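PDB 5K3J: acyl-coenzyme A oxidase acox-1.2 from Caenorhabditis elegans, which catalyses the FAD-dependent first step of peroxisomal beta-oxidation, desaturating the CoA thioesters of ascaroside pheromones that carry a five-carbon omega side chain. Local coordinates for residues A[312-317]-A[625-630]; A[317-322]-A[329-334]. All coordinates share one frame; numbering follows the deposited sequence.

Interaction 1: residues A[312-317]-A[625-630]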
loop_
_atom_site.group_PDB
_atom_site.type_symbol
_atom_site.label_atom_id
_atom_site.label_comp_id
_atom_site.label_asym_id
_atom_site.label_seq_id
_atom_site.Cartn_x
_atom_site.Cartn_y
_atom_site.Cartn_z
ATOM N N ALA A 312 16.029 -7.910 3.153
ATOM C CA ALA A 312 17.194 -8.727 2.817
ATOM C C ALA A 312 17.842 -9.340 4.053
ATOM O O ALA A 312 18.054 -10.552 4.111
ATOM C CB ALA A 312 18.212 -7.903 2.048
ATOM N N ARG A 313 18.151 -8.500 5.035
ATOM C CA ARG A 313 18.753 -8.964 6.278
ATOM C C ARG A 313 17.887 -10.013 6.963
ATOM O O ARG A 313 18.376 -11.064 7.372
ATOM C CB ARG A 313 18.998 -7.787 7.223
ATOM C CG ARG A 313 20.176 -6.910 6.830
ATOM C CD ARG A 313 20.306 -5.724 7.768
ATOM N NE ARG A 313 21.529 -4.961 7.538
ATOM C CZ ARG A 313 21.800 -3.797 8.118
ATOM N NH1 ARG A 313 20.929 -3.252 8.956
ATOM N NH2 ARG A 313 22.938 -3.170 7.856
ATOM N N TYR A 314 16.594 -9.728 7.070
ATOM C CA TYR A 314 15.667 -10.667 7.683
ATOM C C TYR A 314 15.496 -11.918 6.829
ATOM O O TYR A 314 15.234 -13.002 7.351
ATOM C CB TYR A 314 14.302 -10.016 7.924
ATOM C CG TYR A 314 13.285 -10.984 8.477
ATOM C CD1 TYR A 314 13.307 -11.347 9.814
ATOM C CD2 TYR A 314 12.312 -11.550 7.660
ATOM C CE1 TYR A 314 12.387 -12.237 10.327
ATOM C CE2 TYR A 314 11.387 -12.443 8.167
ATOM C CZ TYR A 314 11.430 -12.782 9.501
ATOM O OH TYR A 314 10.513 -13.670 10.012
ATOM N N SER A 315 15.638 -11.768 5.515
ATOM C CA SER A 315 15.510 -12.905 4.611
ATOM C C SER A 315 16.694 -13.852 4.750
ATOM O O SER A 315 16.622 -15.012 4.350
ATOM C CB SER A 315 15.382 -12.435 3.159
ATOM O OG SER A 315 14.258 -11.586 2.991
ATOM N N ALA A 316 17.785 -13.348 5.317
ATOM C CA ALA A 316 18.982 -14.159 5.520
ATOM C C ALA A 316 19.046 -14.708 6.942
ATOM O O ALA A 316 19.998 -15.395 7.308
ATOM C CB ALA A 316 20.235 -13.350 5.206
ATOM N N VAL A 317 18.032 -14.392 7.741
ATOM C CA VAL A 317 17.907 -14.953 9.084
ATOM C C VAL A 317 16.757 -15.948 9.131
ATOM O O VAL A 317 16.933 -17.099 9.536
ATOM C CB VAL A 317 17.668 -13.865 10.143
ATOM C CG1 VAL A 317 17.383 -14.500 11.500
ATOM C CG2 VAL A 317 18.858 -12.906 10.207
ATOM N N HIS A 625 20.233 -9.936 15.303
ATOM C CA HIS A 625 19.577 -10.601 16.419
ATOM C C HIS A 625 18.095 -10.243 16.429
ATOM O O HIS A 625 17.665 -9.319 17.116
ATOM C CB HIS A 625 20.254 -10.225 17.735
ATOM C CG HIS A 625 21.698 -10.620 17.797
ATOM N ND1 HIS A 625 22.185 -11.743 17.163
ATOM C CD2 HIS A 625 22.763 -10.036 18.397
ATOM C CE1 HIS A 625 23.485 -11.839 17.377
ATOM N NE2 HIS A 625 23.861 -10.816 18.122
ATOM N N VAL A 626 17.318 -10.989 15.652
ATOM C CA VAL A 626 15.909 -10.684 15.446
ATOM C C VAL A 626 15.001 -11.286 16.513
ATOM O O VAL A 626 14.328 -10.559 17.244
ATOM C CB VAL A 626 15.443 -11.181 14.076
ATOM C CG1 VAL A 626 13.976 -10.849 13.877
ATOM C CG2 VAL A 626 16.313 -10.582 12.975
ATOM N N TYR A 627 14.993 -12.614 16.593
ATOM C CA TYR A 627 14.079 -13.346 17.468
ATOM C C TYR A 627 14.235 -12.967 18.933
ATOM O O TYR A 627 13.247 -12.776 19.638
ATOM C CB TYR A 627 14.284 -14.853 17.293
ATOM C CG TYR A 627 13.871 -15.363 15.932
ATOM C CD1 TYR A 627 12.643 -15.018 15.382
ATOM C CD2 TYR A 627 14.715 -16.176 15.190
ATOM C CE1 TYR A 627 12.263 -15.482 14.134
ATOM C CE2 TYR A 627 14.345 -16.643 13.941
ATOM C CZ TYR A 627 13.118 -16.294 13.419
ATOM O OH TYR A 627 12.748 -16.757 12.177
ATOM N N GLU A 628 15.481 -12.854 19.379
ATOM C CA GLU A 628 15.775 -12.466 20.752
ATOM C C GLU A 628 15.197 -11.092 21.066
ATOM O O GLU A 628 14.590 -10.889 22.117
ATOM C CB GLU A 628 17.285 -12.467 21.002
ATOM C CG GLU A 628 17.691 -11.889 22.348
ATOM C CD GLU A 628 19.182 -11.620 22.438
ATOM O OE1 GLU A 628 19.556 -10.469 22.747
ATOM O OE2 GLU A 628 19.979 -12.553 22.200
ATOM N N ASN A 629 15.383 -10.156 20.140
ATOM C CA ASN A 629 14.947 -8.780 20.341
ATOM C C ASN A 629 13.493 -8.530 19.937
ATOM O O ASN A 629 12.869 -7.585 20.422
ATOM C CB ASN A 629 15.865 -7.821 19.578
ATOM C CG ASN A 629 17.222 -7.661 20.239
ATOM O OD1 ASN A 629 17.369 -6.907 21.201
ATOM N ND2 ASN A 629 18.222 -8.368 19.724
ATOM N N LEU A 630 12.955 -9.369 19.053
ATOM C CA LEU A 630 11.551 -9.253 18.663
ATOM C C LEU A 630 10.665 -9.538 19.867
ATOM O O LEU A 630 9.639 -8.892 20.070
ATOM C CB LEU A 630 11.212 -10.210 17.516
ATOM C CG LEU A 630 9.793 -10.108 16.943
ATOM C CD1 LEU A 630 9.487 -8.676 16.564
ATOM C CD2 LEU A 630 9.634 -11.017 15.739
#
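Tyr314 and Val626 mark the closest approach of the two backbones, with 7.8 Å from Tyr314 CA to Val626 CA, a spacing that leaves the meeting to side chains. Residues 312-315 bring helix 287-315 toward its close, and the chain continues through Ala316 to Val317, whose N is bonded to Tyr314 O at 3.1 Å. Opposite them, His625 leads into helix 626-636, where Asn629 ND2 reaches back to His625 O at 2.8 Å and ties down the first turn.

The contact is apolar and small, burying about 201 Å² in all. Val626 stands in the middle and divides its two methyls between the partners. Its CG1, anti to the backbone N (chi1 -180°), lies at the edge of the Tyr314 ring and near its plane, 4.1 Å from Tyr314 CE1, with CD1 equally close; the two side chains cross at about a right angle. Val626 CG2 turns instead to Val317, 4.3 Å from Val317 CG1. Val317 CG1 also approaches the Tyr627 ring obliquely, 4.4 Å from Tyr627 CE2, and thus meets two consecutive residues, Val626 and Tyr627. At the far end of the rings Tyr314 OH comes within 4.4 Å of Tyr627 OH, too far for a bond, and Tyr627 OH is hydrogen-bonded to NH1 of the FAD-binding Arg318. Tyr627 also packs on Thr182 of the second subunit, while Arg313 leads away to a salt bridge with Asp606.

Methyls and two tyrosine rings thus join the C-alpha1 region to the C-terminal oxidase region by van der Waals contact, without a polar bond between the two segments. At the margin, Tyr627 OH gives this packing a direct link to an arginine of the flavin site and probably helps to position it.

Interaction 2: residues A[317-322]-A[329-334]. With FAD (flavin-adenine dinucleotide), chain G.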
loop_
_atom_site.group_PDB
_atom_site.type_symbol
_atom_site.label_atom_id
_atom_site.label_comp_id
_atom_site.label_asym_id
_atom_site.label_seq_id
_atom_site.Cartn_x
_atom_site.Cartn_y
_atom_site.Cartn_z
ATOM N N VAL A 317 18.032 -14.392 7.741
ATOM C CA VAL A 317 17.907 -14.953 9.084
ATOM C C VAL A 317 16.757 -15.948 9.131
ATOM O O VAL A 317 16.933 -17.099 9.536
ATOM C CB VAL A 317 17.668 -13.865 10.143
ATOM C CG1 VAL A 317 17.383 -14.500 11.500
ATOM C CG2 VAL A 317 18.858 -12.906 10.207
ATOM N N ARG A 318 15.582 -15.484 8.712
ATOM C CA ARG A 318 14.377 -16.308 8.664
ATOM C C ARG A 318 14.598 -17.592 7.875
ATOM O O ARG A 318 14.701 -17.572 6.649
ATOM C CB ARG A 318 13.217 -15.523 8.049
ATOM C CG ARG A 318 11.958 -16.345 7.802
ATOM C CD ARG A 318 11.365 -16.835 9.114
ATOM N NE ARG A 318 9.952 -17.186 8.990
ATOM C CZ ARG A 318 9.150 -17.387 10.030
ATOM N NH1 ARG A 318 9.628 -17.260 11.262
ATOM N NH2 ARG A 318 7.872 -17.702 9.847
ATOM N N ARG A 319 14.676 -18.712 8.584
ATOM C CA ARG A 319 14.732 -20.009 7.931
ATOM C C ARG A 319 13.344 -20.639 7.913
ATOM O O ARG A 319 12.686 -20.736 8.946
ATOM C CB ARG A 319 15.729 -20.932 8.630
ATOM C CG ARG A 319 17.152 -20.406 8.656
ATOM C CD ARG A 319 18.053 -21.384 9.384
ATOM N NE ARG A 319 19.451 -20.967 9.380
ATOM C CZ ARG A 319 20.321 -21.288 8.425
ATOM N NH1 ARG A 319 19.933 -22.026 7.388
ATOM N NH2 ARG A 319 21.579 -20.871 8.504
ATOM N N GLN A 320 12.900 -21.058 6.733
ATOM C CA GLN A 320 11.570 -21.637 6.585
ATOM C C GLN A 320 11.486 -22.529 5.354
ATOM O O GLN A 320 11.847 -22.117 4.252
ATOM C CB GLN A 320 10.515 -20.532 6.505
ATOM C CG GLN A 320 9.656 -20.402 7.750
ATOM C CD GLN A 320 8.477 -21.350 7.738
ATOM O OE1 GLN A 320 8.146 -21.932 6.706
ATOM N NE2 GLN A 320 7.831 -21.508 8.884
ATOM N N GLY A 321 11.000 -23.750 5.549
ATOM C CA GLY A 321 10.891 -24.713 4.470
ATOM C C GLY A 321 12.184 -25.482 4.310
ATOM O O GLY A 321 13.185 -25.159 4.947
ATOM N N HIS A 322 12.166 -26.500 3.458
ATOM C CA HIS A 322 13.351 -27.313 3.206
ATOM C C HIS A 322 13.727 -27.309 1.727
ATOM O O HIS A 322 12.858 -27.308 0.855
ATOM C CB HIS A 322 13.128 -28.755 3.678
ATOM C CG HIS A 322 13.206 -28.930 5.164
ATOM N ND1 HIS A 322 14.404 -29.039 5.837
ATOM C CD2 HIS A 322 12.236 -29.033 6.101
ATOM C CE1 HIS A 322 14.168 -29.193 7.128
ATOM N NE2 HIS A 322 12.861 -29.193 7.316
ATOM N N GLU A 329 16.325 -26.091 8.280
ATOM C CA GLU A 329 15.571 -25.320 7.295
ATOM C C GLU A 329 16.478 -24.360 6.529
ATOM O O GLU A 329 17.519 -23.943 7.035
ATOM C CB GLU A 329 14.439 -24.546 7.973
ATOM C CG GLU A 329 13.333 -25.425 8.533
ATOM C CD GLU A 329 12.353 -24.652 9.393
ATOM O OE1 GLU A 329 12.763 -24.156 10.464
ATOM O OE2 GLU A 329 11.174 -24.540 8.999
ATOM N N VAL A 330 16.079 -24.014 5.308
ATOM C CA VAL A 330 16.860 -23.099 4.483
ATOM C C VAL A 330 16.474 -21.641 4.728
ATOM O O VAL A 330 15.327 -21.338 5.061
ATOM C CB VAL A 330 16.692 -23.429 2.972
ATOM C CG1 VAL A 330 15.282 -23.096 2.488
ATOM C CG2 VAL A 330 17.728 -22.697 2.135
ATOM N N LYS A 331 17.444 -20.745 4.580
ATOM C CA LYS A 331 17.171 -19.312 4.586
ATOM C C LYS A 331 16.210 -18.966 3.447
ATOM O O LYS A 331 16.391 -19.420 2.316
ATOM C CB LYS A 331 18.469 -18.513 4.450
ATOM C CG LYS A 331 19.471 -18.724 5.586
ATOM C CD LYS A 331 20.715 -17.868 5.378
ATOM C CE LYS A 331 21.724 -18.045 6.498
ATOM N NZ LYS A 331 22.871 -17.111 6.335
ATOM N N VAL A 332 15.191 -18.163 3.745
ATOM C CA VAL A 332 14.148 -17.858 2.767
ATOM C C VAL A 332 14.677 -17.016 1.615
ATOM O O VAL A 332 14.067 -16.960 0.550
ATOM C CB VAL A 332 12.957 -17.127 3.418
ATOM C CG1 VAL A 332 12.176 -18.078 4.314
ATOM C CG2 VAL A 332 13.439 -15.912 4.192
ATOM N N LEU A 333 15.822 -16.375 1.827
ATOM C CA LEU A 333 16.456 -15.590 0.778
ATOM C C LEU A 333 16.964 -16.489 -0.350
ATOM O O LEU A 333 17.234 -16.020 -1.450
ATOM C CB LEU A 333 17.603 -14.752 1.355
ATOM C CG LEU A 333 18.347 -13.796 0.413
ATOM C CD1 LEU A 333 17.376 -12.854 -0.288
ATOM C CD2 LEU A 333 19.416 -13.019 1.170
ATOM N N ASP A 334 17.082 -17.784 -0.080
ATOM C CA ASP A 334 17.579 -18.720 -1.084
ATOM C C ASP A 334 16.521 -19.045 -2.134
ATOM O O ASP A 334 16.847 -19.384 -3.274
ATOM C CB ASP A 334 18.073 -20.008 -0.422
ATOM C CG ASP A 334 19.438 -19.845 0.219
ATOM O OD1 ASP A 334 20.117 -18.843 -0.088
ATOM O OD2 ASP A 334 19.838 -20.718 1.016
HETATM P PA FAD G . 7.143 -17.136 6.002
HETATM O O1A FAD G . 6.702 -18.597 5.900
HETATM O O2A FAD G . 8.283 -17.012 6.969
HETATM O O5B FAD G . 7.614 -16.613 4.547
HETATM C C5B FAD G . 8.269 -15.337 4.456
HETATM C C4B FAD G . 8.933 -15.229 3.052
HETATM O O4B FAD G . 9.561 -16.338 2.780
HETATM C C3B FAD G . 7.857 -15.076 1.971
HETATM O O3B FAD G . 8.282 -14.237 1.018
HETATM C C2B FAD G . 7.695 -16.507 1.384
HETATM O O2B FAD G . 7.303 -16.429 -0.062
HETATM C C1B FAD G . 8.868 -17.014 1.495
HETATM N N9A FAD G . 8.793 -18.431 1.679
HETATM C C8A FAD G . 8.701 -19.086 2.851
HETATM N N7A FAD G . 8.658 -20.415 2.580
HETATM C C5A FAD G . 8.725 -20.573 1.226
HETATM C C6A FAD G . 8.720 -21.708 0.422
HETATM N N6A FAD G . 8.646 -23.109 0.663
HETATM N N1A FAD G . 8.797 -21.585 -0.903
HETATM C C2A FAD G . 8.883 -20.349 -1.471
HETATM N N3A FAD G . 8.889 -19.238 -0.686
HETATM C C4A FAD G . 8.809 -19.360 0.668
HETATM N N1 FAD G . -1.600 -17.351 12.744
HETATM C C2 FAD G . -2.439 -18.164 13.620
HETATM O O2 FAD G . -2.101 -19.294 13.903
HETATM N N3 FAD G . -3.688 -17.619 14.158
HETATM C C4 FAD G . -4.084 -16.304 13.829
HETATM O O4 FAD G . -5.148 -15.840 14.287
HETATM C C4X FAD G . -3.231 -15.472 12.936
HETATM N N5 FAD G . -3.631 -14.127 12.596
HETATM C C5X FAD G . -2.791 -13.314 11.721
HETATM C C6 FAD G . -3.184 -12.004 11.392
HETATM C C7 FAD G . -2.376 -11.219 10.547
HETATM C C7M FAD G . -3.004 -9.837 10.334
HETATM C C8 FAD G . -1.184 -11.738 10.033
HETATM C C8M FAD G . -0.247 -10.970 9.117
HETATM C C9 FAD G . -0.784 -13.050 10.358
HETATM C C9A FAD G . -1.586 -13.839 11.201
HETATM N N10 FAD G . -1.175 -15.215 11.544
HETATM C C10 FAD G . -1.998 -16.014 12.407
HETATM C "C1'" FAD G . 0.087 -15.777 11.015
HETATM C "C2'" FAD G . -0.055 -16.144 9.541
HETATM O "O2'" FAD G . -0.988 -17.158 9.405
HETATM C "C3'" FAD G . 1.282 -16.624 9.050
HETATM O "O3'" FAD G . 2.240 -15.618 9.264
HETATM C "C4'" FAD G . 1.211 -16.943 7.580
HETATM O "O4'" FAD G . 0.322 -18.016 7.378
HETATM C "C5'" FAD G . 2.594 -17.324 7.097
HETATM O "O5'" FAD G . 3.503 -16.297 7.466
HETATM P P FAD G . 5.033 -16.656 7.762
HETATM O O1P FAD G . 5.503 -15.878 8.995
HETATM O O2P FAD G . 5.183 -18.122 8.011
HETATM O O3P FAD G . 5.912 -16.258 6.514
#
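Arg319 and Lys331 form a single beta bridge, accompanied by backbone bonds from Val332 N to Arg318 O (3.0 Å), Gln320 N to Val330 O (3.0 Å) and Val330 N to Gly321 O (3.1 Å).

Among the side chains, Arg319 is extended from CG to NE, which carries NH1 to a hydrogen bond with Glu329 O (3.1 Å), while Lys331 CG and CE lie over one guanidinium face, toward its rim. The like charges of Arg319 NH2 and Lys331 NZ, 4.5 Å apart, are probably made tolerable by salt bridges from Arg319 to Glu13 and from Lys331 to Glu16 and Glu17; Lys331 NZ also hydrogen-bonds to Glu13 O. An alanine in place of Arg319 would probably leave Glu329 O without this donor, Glu13 without its cationic mate and Lys331 without this packing partner. Glu329 CG makes a CH-pi contact over the His322 ring, and Glu329 OE1 bonds to His154 of the second subunit.

Toward FAD, the Arg318 chain bends at chi2 (65°) and grips chiefly O2A in its guanidinium plane, from NE at 2.6 Å and NH2 at 3.0 Å, with a weak bond from NH2 to O2P. The bridged arms thus set a cation that probably offsets the diphosphate's charge.

Overall arrangement
Interaction 2 begins where the first segment of interaction 1 ends, and both its segments lie in sequence between the two segments of interaction 1; the two share Val317, their centres 12 Å apart. Ser315 O lies 3.0 Å from Leu333 N, a probable hydrogen bond that ties the close of helix 287-315 to 329-334, and Tyr627 OH to Arg318 NH1 (3.3 Å) is another. Interaction 2 touches FAD directly, through Arg318, Gln320 and Val332, whereas interaction 1 stands one layer behind, the Tyr314 side chain about 5 Å from the cofactor. Both touch the second subunit, whose Thr150 and Ser156 also bond this FAD. ATP is farther, about 13 Å from the Val332 side chain.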